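Local coordinates for thioredoxin reductase (Streptomyces clavuligerus, PDB 4NTD), which is an FAD-dependent oxidoreductase, HlmI, that probably forms disulfide bonds in natural products such as holomycin, at residues E206-D209 with D210-R213; P261-G264 with L265-L269; G285-V289 with P290-A294; V328-A331 with V332-A335. All coordinates share one frame; numbering follows the deposited sequence.

The four contacts show how local chemistry follows place in the fold. Contact 3 is the buried one, a tight turn held by backbone bonds, one hydroxyl and a leucine on a tryptophan face. Contact 2, a helix start at the surface, touches it directly: Leu-266 and Leu-269 pack on Val-292 of the strand that contact 3 leads into. Contacts 1 and 4 are also surface sites, with centres about 64 Å apart on opposite sides of the chain's centre. Contact 1 is rich in charge, contact 4 mostly alanine and valine. The dimer relates them nonetheless, since contact 4 packs on helix 209-217 of the second subunit, the helix that contact 1 begins.

Contact 1: E206-D209 with D210-R213; sequences ELTD and DDRR
A capping box formed by Thr-208 and Asp-211 opens helix 209-217, a clear case of side chain and backbone closing a first turn between them. Thr-208 OG1 accepts from Asp-211 N at 3.0 Å, its chi1 of 66° holding the hydroxyl between the backbone N and carbonyl carbon of its own residue. In return, Thr-208 N donates to Asp-211 OD2 at 3.0 Å, in a nearly straight bond (177°) that reaches the oxygen from above the carboxylate plane. A water joins the same OD2 to Glu-206 O. Were Asp-211 an alanine, Thr-208 N would probably be left without this acceptor and the water without one anchor, so that the box would be only half closed.

Arg-212 folds back over the turn. Its NH2 meets Asp-209 OD2 at 2.8 Å in a salt bridge lying in the guanidinium plane, while the two planar groups stand 71° apart. Thr-208 O sits over the centre of one guanidinium face, and NH1 makes a weak bond to Leu-207 O at 2.8 Å. Arg-213, likewise bent, bridges from NH2 to Asp-210 OD2 at 2.7 Å and lays a guanidinium face over Asp-209 O. Acids at this end of a helix are likely to be favoured by its dipole. The loop arrives from strand 198-201, and both Leu-207 and Asp-211 rest their side chains on Val-185 of helix 184-191.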
loop_
_atom_site.group_PDB
_atom_site.type_symbol
_atom_site.label_atom_id
_atom_site.label_comp_id
_atom_site.label_asym_id
_atom_site.label_seq_id
_atom_site.Cartn_x
_atom_site.Cartn_y
_atom_site.Cartn_z
ATOM N N GLU A 206 17.563 -19.392 -24.579
ATOM C CA GLU A 206 18.905 -18.898 -24.887
ATOM C C GLU A 206 19.551 -18.341 -23.621
ATOM O O GLU A 206 19.056 -17.368 -23.047
ATOM C CB GLU A 206 18.857 -17.803 -25.961
ATOM C CG GLU A 206 18.256 -18.228 -27.298
ATOM C CD GLU A 206 19.219 -19.003 -28.185
ATOM O OE1 GLU A 206 20.257 -19.490 -27.687
ATOM O OE2 GLU A 206 18.931 -19.126 -29.395
ATOM N N LEU A 207 20.644 -18.966 -23.188
ATOM C CA LEU A 207 21.403 -18.509 -22.020
ATOM C C LEU A 207 22.644 -17.743 -22.466
ATOM O O LEU A 207 23.329 -18.151 -23.405
ATOM C CB LEU A 207 21.832 -19.699 -21.151
ATOM C CG LEU A 207 20.966 -20.139 -19.962
ATOM C CD1 LEU A 207 19.482 -19.844 -20.152
ATOM C CD2 LEU A 207 21.202 -21.620 -19.691
ATOM N N THR A 208 22.926 -16.636 -21.783
ATOM C CA THR A 208 24.141 -15.864 -22.026
ATOM C C THR A 208 25.273 -16.401 -21.156
ATOM O O THR A 208 25.047 -17.223 -20.265
ATOM C CB THR A 208 23.938 -14.372 -21.702
ATOM O OG1 THR A 208 23.706 -14.207 -20.297
ATOM C CG2 THR A 208 22.756 -13.803 -22.485
ATOM N N ASP A 209 26.491 -15.931 -21.412
ATOM C CA ASP A 209 27.638 -16.290 -20.576
ATOM C C ASP A 209 27.429 -15.832 -19.129
ATOM O O ASP A 209 27.781 -16.552 -18.193
ATOM C CB ASP A 209 28.937 -15.694 -21.136
ATOM C CG ASP A 209 29.416 -16.394 -22.403
ATOM O OD1 ASP A 209 30.374 -15.889 -23.025
ATOM O OD2 ASP A 209 28.850 -17.444 -22.779
ATOM N N ASP A 210 26.855 -14.643 -18.951
ATOM C CA ASP A 210 26.536 -14.133 -17.614
ATOM C C ASP A 210 25.499 -15.008 -16.902
ATOM O O ASP A 210 25.622 -15.253 -15.702
ATOM C CB ASP A 210 26.044 -12.680 -17.678
ATOM C CG ASP A 210 27.159 -11.687 -17.988
ATOM O OD1 ASP A 210 26.838 -10.549 -18.390
ATOM O OD2 ASP A 210 28.350 -12.031 -17.828
ATOM N N ASP A 211 24.487 -15.473 -17.637
ATOM C CA ASP A 211 23.489 -16.403 -17.085
ATOM C C ASP A 211 24.168 -17.659 -16.550
ATOM O O ASP A 211 23.935 -18.072 -15.412
ATOM C CB ASP A 211 22.464 -16.826 -18.147
ATOM C CG ASP A 211 21.507 -15.714 -18.539
ATOM O OD1 ASP A 211 21.290 -14.776 -17.744
ATOM O OD2 ASP A 211 20.952 -15.797 -19.654
ATOM N N ARG A 212 25.007 -18.265 -17.385
ATOM C CA ARG A 212 25.690 -19.504 -17.026
ATOM C C ARG A 212 26.628 -19.331 -15.826
ATOM O O ARG A 212 26.647 -20.174 -14.930
ATOM C CB ARG A 212 26.439 -20.077 -18.235
ATOM C CG ARG A 212 25.519 -20.758 -19.239
ATOM C CD ARG A 212 26.292 -21.361 -20.400
ATOM N NE ARG A 212 26.736 -20.335 -21.339
ATOM C CZ ARG A 212 26.026 -19.875 -22.369
ATOM N NH1 ARG A 212 24.807 -20.343 -22.635
ATOM N NH2 ARG A 212 26.545 -18.933 -23.150
ATOM N N ARG A 213 27.390 -18.237 -15.799
ATOM C CA ARG A 213 28.271 -17.949 -14.658
ATOM C C ARG A 213 27.483 -17.784 -13.352
ATOM O O ARG A 213 27.889 -18.293 -12.306
ATOM C CB ARG A 213 29.126 -16.699 -14.913
ATOM C CG ARG A 213 30.364 -16.954 -15.761
ATOM C CD ARG A 213 31.286 -15.744 -15.787
ATOM N NE ARG A 213 30.759 -14.667 -16.626
ATOM C CZ ARG A 213 30.927 -14.568 -17.945
ATOM N NH1 ARG A 213 31.615 -15.483 -18.624
ATOM N NH2 ARG A 213 30.397 -13.539 -18.598
HETATM O O HOH W 1 18.078 -16.310 -20.446
HETATM O O HOH W 2 29.492 -20.338 -21.052
#

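Contact 2: P261-G264 with L265-L269; sequences PRDG and LLTAL
Asp-263 O is approached by two backbone amides of the helix it precedes. Thr-267 N bonds it at 3.0 Å and 168°, nearly along the C=O axis, whereas Leu-266 N, equally near, comes in at a bent 121° and counts as weak. The next carbonyl continues the pattern, with Ala-268 N bonding to Gly-264 O at 3.0 Å.

Asp-263 occupies the N-cap position, yet its carboxylate makes no capping bond. Its CG sits between the backbone N and the carbonyl carbon (chi1 60°), and OD2 forms a salt bridge with Arg-273 NH2, while a water spans Asp-263 OD1 and Thr-267 OG1. A second water serves the first turn: it accepts from Leu-265 N at 2.9 Å and donates to Arg-262 O at 2.8 Å, doing what a capping side chain does elsewhere. Apolar contact is slight, Leu-266 CD1 reaching Asp-263 CB at 4.1 Å.

Leu-265 packs on Val-106, an FAD-binding residue, and Leu-266 on Val-292 and Ala-294 of strand 292-294. Arg-262, the centre of an inverse gamma turn, lines the FAD pocket and touches the cofactor. The whole is a strand-to-helix connection, from strand 258-261 to helix 264-269, bordering the dinucleotide site of this flavoenzyme.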
loop_
_atom_site.group_PDB
_atom_site.type_symbol
_atom_site.label_atom_id
_atom_site.label_comp_id
_atom_site.label_asym_id
_atom_site.label_seq_id
_atom_site.Cartn_x
_atom_site.Cartn_y
_atom_site.Cartn_z
ATOM N N PRO A 261 -1.672 -7.043 -18.070
ATOM C CA PRO A 261 -2.654 -6.272 -17.305
ATOM C C PRO A 261 -3.974 -6.132 -18.051
ATOM O O PRO A 261 -3.981 -6.010 -19.279
ATOM C CB PRO A 261 -1.989 -4.901 -17.144
ATOM C CG PRO A 261 -0.996 -4.814 -18.249
ATOM C CD PRO A 261 -0.530 -6.216 -18.500
ATOM N N ARG A 262 -5.082 -6.158 -17.316
ATOM C CA ARG A 262 -6.398 -5.953 -17.912
ATOM C C ARG A 262 -6.670 -4.456 -18.037
ATOM O O ARG A 262 -7.548 -3.917 -17.363
ATOM C CB ARG A 262 -7.480 -6.636 -17.074
ATOM C CG ARG A 262 -7.338 -8.146 -16.976
ATOM C CD ARG A 262 -8.676 -8.779 -16.631
ATOM N NE ARG A 262 -8.582 -10.210 -16.349
ATOM C CZ ARG A 262 -8.198 -10.734 -15.186
ATOM N NH1 ARG A 262 -7.875 -9.963 -14.153
ATOM N NH2 ARG A 262 -8.152 -12.053 -15.046
ATOM N N ASP A 263 -5.914 -3.796 -18.914
ATOM C CA ASP A 263 -5.945 -2.333 -19.033
ATOM C C ASP A 263 -6.630 -1.827 -20.312
ATOM O O ASP A 263 -6.470 -0.664 -20.684
ATOM C CB ASP A 263 -4.520 -1.758 -18.915
ATOM C CG ASP A 263 -3.569 -2.282 -19.985
ATOM O OD1 ASP A 263 -4.019 -2.975 -20.923
ATOM O OD2 ASP A 263 -2.358 -1.998 -19.882
ATOM N N GLY A 264 -7.405 -2.688 -20.967
ATOM C CA GLY A 264 -8.101 -2.317 -22.200
ATOM C C GLY A 264 -9.014 -1.109 -22.055
ATOM O O GLY A 264 -9.083 -0.269 -22.954
ATOM N N LEU A 265 -9.711 -1.015 -20.925
ATOM C CA LEU A 265 -10.606 0.117 -20.670
ATOM C C LEU A 265 -9.828 1.421 -20.513
ATOM O O LEU A 265 -10.306 2.486 -20.904
ATOM C CB LEU A 265 -11.467 -0.133 -19.426
ATOM C CG LEU A 265 -12.435 -1.318 -19.506
ATOM C CD1 LEU A 265 -13.001 -1.643 -18.131
ATOM C CD2 LEU A 265 -13.559 -1.044 -20.498
ATOM N N LEU A 266 -8.630 1.330 -19.939
ATOM C CA LEU A 266 -7.763 2.495 -19.764
ATOM C C LEU A 266 -7.193 2.961 -21.105
ATOM O O LEU A 266 -7.172 4.158 -21.392
ATOM C CB LEU A 266 -6.634 2.177 -18.777
ATOM C CG LEU A 266 -7.101 1.835 -17.356
ATOM C CD1 LEU A 266 -5.982 1.190 -16.550
ATOM C CD2 LEU A 266 -7.630 3.074 -16.647
ATOM N N THR A 267 -6.744 2.013 -21.923
ATOM C CA THR A 267 -6.261 2.323 -23.270
ATOM C C THR A 267 -7.347 3.006 -24.108
ATOM O O THR A 267 -7.074 3.996 -24.791
ATOM C CB THR A 267 -5.764 1.053 -23.990
ATOM O OG1 THR A 267 -4.693 0.470 -23.237
ATOM C CG2 THR A 267 -5.268 1.374 -25.400
ATOM N N ALA A 268 -8.573 2.488 -24.040
ATOM C CA ALA A 268 -9.698 3.046 -24.800
ATOM C C ALA A 268 -10.061 4.468 -24.359
ATOM O O ALA A 268 -10.531 5.270 -25.167
ATOM C CB ALA A 268 -10.912 2.134 -24.697
ATOM N N LEU A 269 -9.837 4.773 -23.081
ATOM C CA LEU A 269 -10.050 6.124 -22.546
ATOM C C LEU A 269 -8.954 7.113 -22.962
ATOM O O LEU A 269 -9.115 8.323 -22.792
ATOM C CB LEU A 269 -10.150 6.085 -21.014
ATOM C CG LEU A 269 -11.493 5.623 -20.442
ATOM C CD1 LEU A 269 -11.341 5.167 -18.999
ATOM C CD2 LEU A 269 -12.535 6.728 -20.549
HETATM O O HOH W 3 -9.700 -2.622 -18.530
HETATM O O HOH W 4 -4.709 -2.199 -23.588
#

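Contact 3: G285-V289 with P290-A294; sequences GLTSV and PGVWA
Leu-286 CD1 stands over the six-membered ring of Trp-293, 3.6 Å from its centroid and only 3° off the ring normal, a CH-pi contact on the face. Leu-286 CG lies anti to the backbone N (chi1 179°), and from there chi2 turns CD1 over the indole, while Leu-286 CB lies over the same ring system at 3.7 Å from Trp-293 NE1.

These two residues form a single antiparallel bridge, a non-hydrogen-bonded pair flanked by Ala-294 N to Gly-285 O at 2.8 Å and Thr-287 N to Val-292 O at 3.0 Å. Val-292 O is gripped twice, for Thr-287 OG1 also donates to it at 2.8 Å, from above the carbonyl plane. The same hydroxyl accepts from Val-289 N, making an ST turn. Val-292 N then closes a type II beta turn on Val-289 O at 3.2 Å, with Gly-291 at a positive phi of 87°.

Farther out, the indole NE1 donates to Ser-284 OG, and Ala-315, Ala-318 and Leu-319 of helix 305-338 pack against the ring. An alanine replacing Trp-293 would probably leave Leu-286 without its aromatic face, take from Ser-284 OG its indole donor and open a gap against that helix. Through backbone bonds to Val-135 and Val-137, strand 292-294 joins the edge of a parallel sheet, as in the Rossmann-like FAD-binding folds of this enzyme family.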
loop_
_atom_site.group_PDB
_atom_site.type_symbol
_atom_site.label_atom_id
_atom_site.label_comp_id
_atom_site.label_asym_id
_atom_site.label_seq_id
_atom_site.Cartn_x
_atom_site.Cartn_y
_atom_site.Cartn_z
ATOM N N GLY A 285 -2.235 6.847 -8.036
ATOM C CA GLY A 285 -2.910 6.035 -9.050
ATOM C C GLY A 285 -3.660 6.824 -10.113
ATOM O O GLY A 285 -4.343 6.233 -10.952
ATOM N N LEU A 286 -3.540 8.152 -10.097
ATOM C CA LEU A 286 -4.213 8.991 -11.092
ATOM C C LEU A 286 -3.536 8.839 -12.454
ATOM O O LEU A 286 -2.321 8.999 -12.568
ATOM C CB LEU A 286 -4.211 10.462 -10.659
ATOM C CG LEU A 286 -4.849 11.495 -11.598
ATOM C CD1 LEU A 286 -6.311 11.178 -11.884
ATOM C CD2 LEU A 286 -4.709 12.889 -11.005
ATOM N N THR A 287 -4.332 8.526 -13.476
ATOM C CA THR A 287 -3.834 8.361 -14.845
ATOM C C THR A 287 -3.765 9.716 -15.556
ATOM O O THR A 287 -4.063 10.750 -14.958
ATOM C CB THR A 287 -4.739 7.411 -15.664
ATOM O OG1 THR A 287 -6.004 8.038 -15.904
ATOM C CG2 THR A 287 -4.945 6.081 -14.942
ATOM N N SER A 288 -3.386 9.707 -16.834
ATOM C CA SER A 288 -3.328 10.933 -17.637
ATOM C C SER A 288 -4.708 11.474 -18.030
ATOM O O SER A 288 -4.812 12.598 -18.524
ATOM C CB SER A 288 -2.492 10.705 -18.899
ATOM O OG SER A 288 -3.140 9.813 -19.790
ATOM N N VAL A 289 -5.754 10.674 -17.833
ATOM C CA VAL A 289 -7.124 11.099 -18.119
ATOM C C VAL A 289 -7.761 11.614 -16.829
ATOM O O VAL A 289 -7.841 10.873 -15.845
ATOM C CB VAL A 289 -7.964 9.941 -18.697
ATOM C CG1 VAL A 289 -9.418 10.361 -18.877
ATOM C CG2 VAL A 289 -7.376 9.480 -20.024
ATOM N N PRO A 290 -8.214 12.883 -16.823
ATOM C CA PRO A 290 -8.819 13.411 -15.600
ATOM C C PRO A 290 -10.003 12.573 -15.113
ATOM O O PRO A 290 -10.848 12.165 -15.910
ATOM C CB PRO A 290 -9.269 14.821 -16.001
ATOM C CG PRO A 290 -8.399 15.188 -17.152
ATOM C CD PRO A 290 -8.121 13.907 -17.880
ATOM N N GLY A 291 -10.029 12.300 -13.811
ATOM C CA GLY A 291 -11.118 11.558 -13.187
ATOM C C GLY A 291 -10.978 10.046 -13.195
ATOM O O GLY A 291 -11.863 9.347 -12.697
ATOM N N VAL A 292 -9.874 9.538 -13.744
ATOM C CA VAL A 292 -9.661 8.095 -13.887
ATOM C C VAL A 292 -8.435 7.642 -13.093
ATOM O O VAL A 292 -7.305 8.022 -13.405
ATOM C CB VAL A 292 -9.492 7.698 -15.370
ATOM C CG1 VAL A 292 -9.246 6.198 -15.507
ATOM C CG2 VAL A 292 -10.717 8.115 -16.173
ATOM N N TRP A 293 -8.679 6.832 -12.062
ATOM C CA TRP A 293 -7.622 6.235 -11.248
ATOM C C TRP A 293 -7.446 4.762 -11.617
ATOM O O TRP A 293 -8.384 4.120 -12.094
ATOM C CB TRP A 293 -7.956 6.354 -9.753
ATOM C CG TRP A 293 -7.435 7.603 -9.092
ATOM C CD1 TRP A 293 -6.326 7.705 -8.307
ATOM C CD2 TRP A 293 -8.003 8.919 -9.153
ATOM N NE1 TRP A 293 -6.163 8.999 -7.876
ATOM C CE2 TRP A 293 -7.178 9.766 -8.381
ATOM C CE3 TRP A 293 -9.130 9.465 -9.783
ATOM C CZ2 TRP A 293 -7.441 11.128 -8.223
ATOM C CZ3 TRP A 293 -9.389 10.822 -9.626
ATOM C CH2 TRP A 293 -8.547 11.635 -8.853
ATOM N N ALA A 294 -6.243 4.239 -11.391
ATOM C CA ALA A 294 -5.949 2.821 -11.604
ATOM C C ALA A 294 -5.080 2.301 -10.463
ATOM O O ALA A 294 -4.093 2.942 -10.102
ATOM C CB ALA A 294 -5.249 2.618 -12.936
#

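Contact 4: V328-A331 with V332-A335; sequences VASA and VRAA
Val-328 and Val-332, one turn apart, illustrate the regular spacing of a helix, and backbone bonding comes first. Val-332 N donates to Val-328 O at 2.9 Å, and the same i to i+4 step repeats from Arg-333 N to Ala-329 O, from Ala-334 N to Ser-330 O, and from Ala-335 N to Ala-331 O, all three at 3.0 Å. The angles at hydrogen stay above 150°, so the helix runs through this part without a break.

Two methyls provide the apolar contact: Val-328 CG1 and Val-332 CG2 approach at 4.2 Å on one side of the helix. The latter methyl, lying beside the backbone N of its own residue because chi1 is 167°, also comes within 3.3 Å of Val-328 O.

The arginine and serine side chains make the third group of contacts, at Ser-330. Arg-333 has two conformers, so its side-chain contacts are doubtful; in one, the chain bends at chi2 and chi3 and a guanidinium face lies over Ser-330 CB, 3.6 Å from the plane, and Arg-333 NE makes a weak bond to Ser-330 O at 2.8 Å. That carbonyl would then serve both the helix and, tentatively, the arginine. The serine hydroxyl bonds backward to Glu-326 O.

Assembly supplies the rest. These residues lie toward the end of the long helix 305-338, where Val-328 packs on Ala-214 of the second subunit, and Ala-331 and Val-332 on its Ala-217, joining this helix to helix 209-217 of that chain.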
loop_
_atom_site.group_PDB
_atom_site.type_symbol
_atom_site.label_atom_id
_atom_site.label_comp_id
_atom_site.label_asym_id
_atom_site.label_seq_id
_atom_site.Cartn_x
_atom_site.Cartn_y
_atom_site.Cartn_z
ATOM N N VAL A 328 -16.347 22.481 -4.466
ATOM C CA VAL A 328 -16.135 23.870 -4.047
ATOM C C VAL A 328 -16.163 24.822 -5.245
ATOM O O VAL A 328 -16.843 25.848 -5.207
ATOM C CB VAL A 328 -14.802 24.037 -3.278
ATOM C CG1 VAL A 328 -14.496 25.508 -3.011
ATOM C CG2 VAL A 328 -14.846 23.271 -1.963
ATOM N N ALA A 329 -15.427 24.477 -6.299
ATOM C CA ALA A 329 -15.368 25.310 -7.505
ATOM C C ALA A 329 -16.748 25.491 -8.141
ATOM O O ALA A 329 -17.085 26.585 -8.598
ATOM C CB ALA A 329 -14.388 24.724 -8.512
ATOM N N SER A 330 -17.543 24.424 -8.157
ATOM C CA SER A 330 -18.908 24.480 -8.689
ATOM C C SER A 330 -19.834 25.342 -7.828
ATOM O O SER A 330 -20.686 26.060 -8.357
ATOM C CB SER A 330 -19.490 23.072 -8.831
ATOM O OG SER A 330 -18.787 22.327 -9.811
ATOM N N ALA A 331 -19.671 25.265 -6.508
ATOM C CA ALA A 331 -20.460 26.079 -5.580
ATOM C C ALA A 331 -20.101 27.561 -5.693
ATOM O O ALA A 331 -20.981 28.421 -5.654
ATOM C CB ALA A 331 -20.267 25.597 -4.151
ATOM N N VAL A 332 -18.808 27.852 -5.828
ATOM C CA VAL A 332 -18.332 29.228 -6.010
ATOM C C VAL A 332 -18.869 29.807 -7.324
ATOM O O VAL A 332 -19.329 30.950 -7.365
ATOM C CB VAL A 332 -16.785 29.297 -5.975
ATOM C CG1 VAL A 332 -16.273 30.645 -6.469
ATOM C CG2 VAL A 332 -16.274 29.029 -4.564
ATOM N N ARG A 333 -18.802 29.001 -8.382
ATOM C CA ARG A 333 -19.335 29.352 -9.703
ATOM C C ARG A 333 -20.824 29.699 -9.628
ATOM O O ARG A 333 -21.273 30.710 -10.171
ATOM C CB ARG A 333 -19.099 28.175 -10.670
ATOM C CG ARG A 333 -20.081 28.023 -11.827
ATOM C CD ARG A 333 -20.381 26.551 -12.085
ATOM N NE ARG A 333 -21.270 25.989 -11.067
ATOM C CZ ARG A 333 -21.840 24.791 -11.145
ATOM N NH1 ARG A 333 -21.619 24.014 -12.196
ATOM N NH2 ARG A 333 -22.641 24.370 -10.173
ATOM N N ALA A 334 -21.586 28.836 -8.958
ATOM C CA ALA A 334 -23.041 28.999 -8.850
ATOM C C ALA A 334 -23.442 30.214 -8.014
ATOM O O ALA A 334 -24.378 30.934 -8.372
ATOM C CB ALA A 334 -23.673 27.740 -8.276
ATOM N N ALA A 335 -22.741 30.434 -6.905
ATOM C CA ALA A 335 -23.002 31.585 -6.039
ATOM C C ALA A 335 -22.693 32.904 -6.747
ATOM O O ALA A 335 -23.354 33.909 -6.499
ATOM C CB ALA A 335 -22.197 31.476 -4.753
#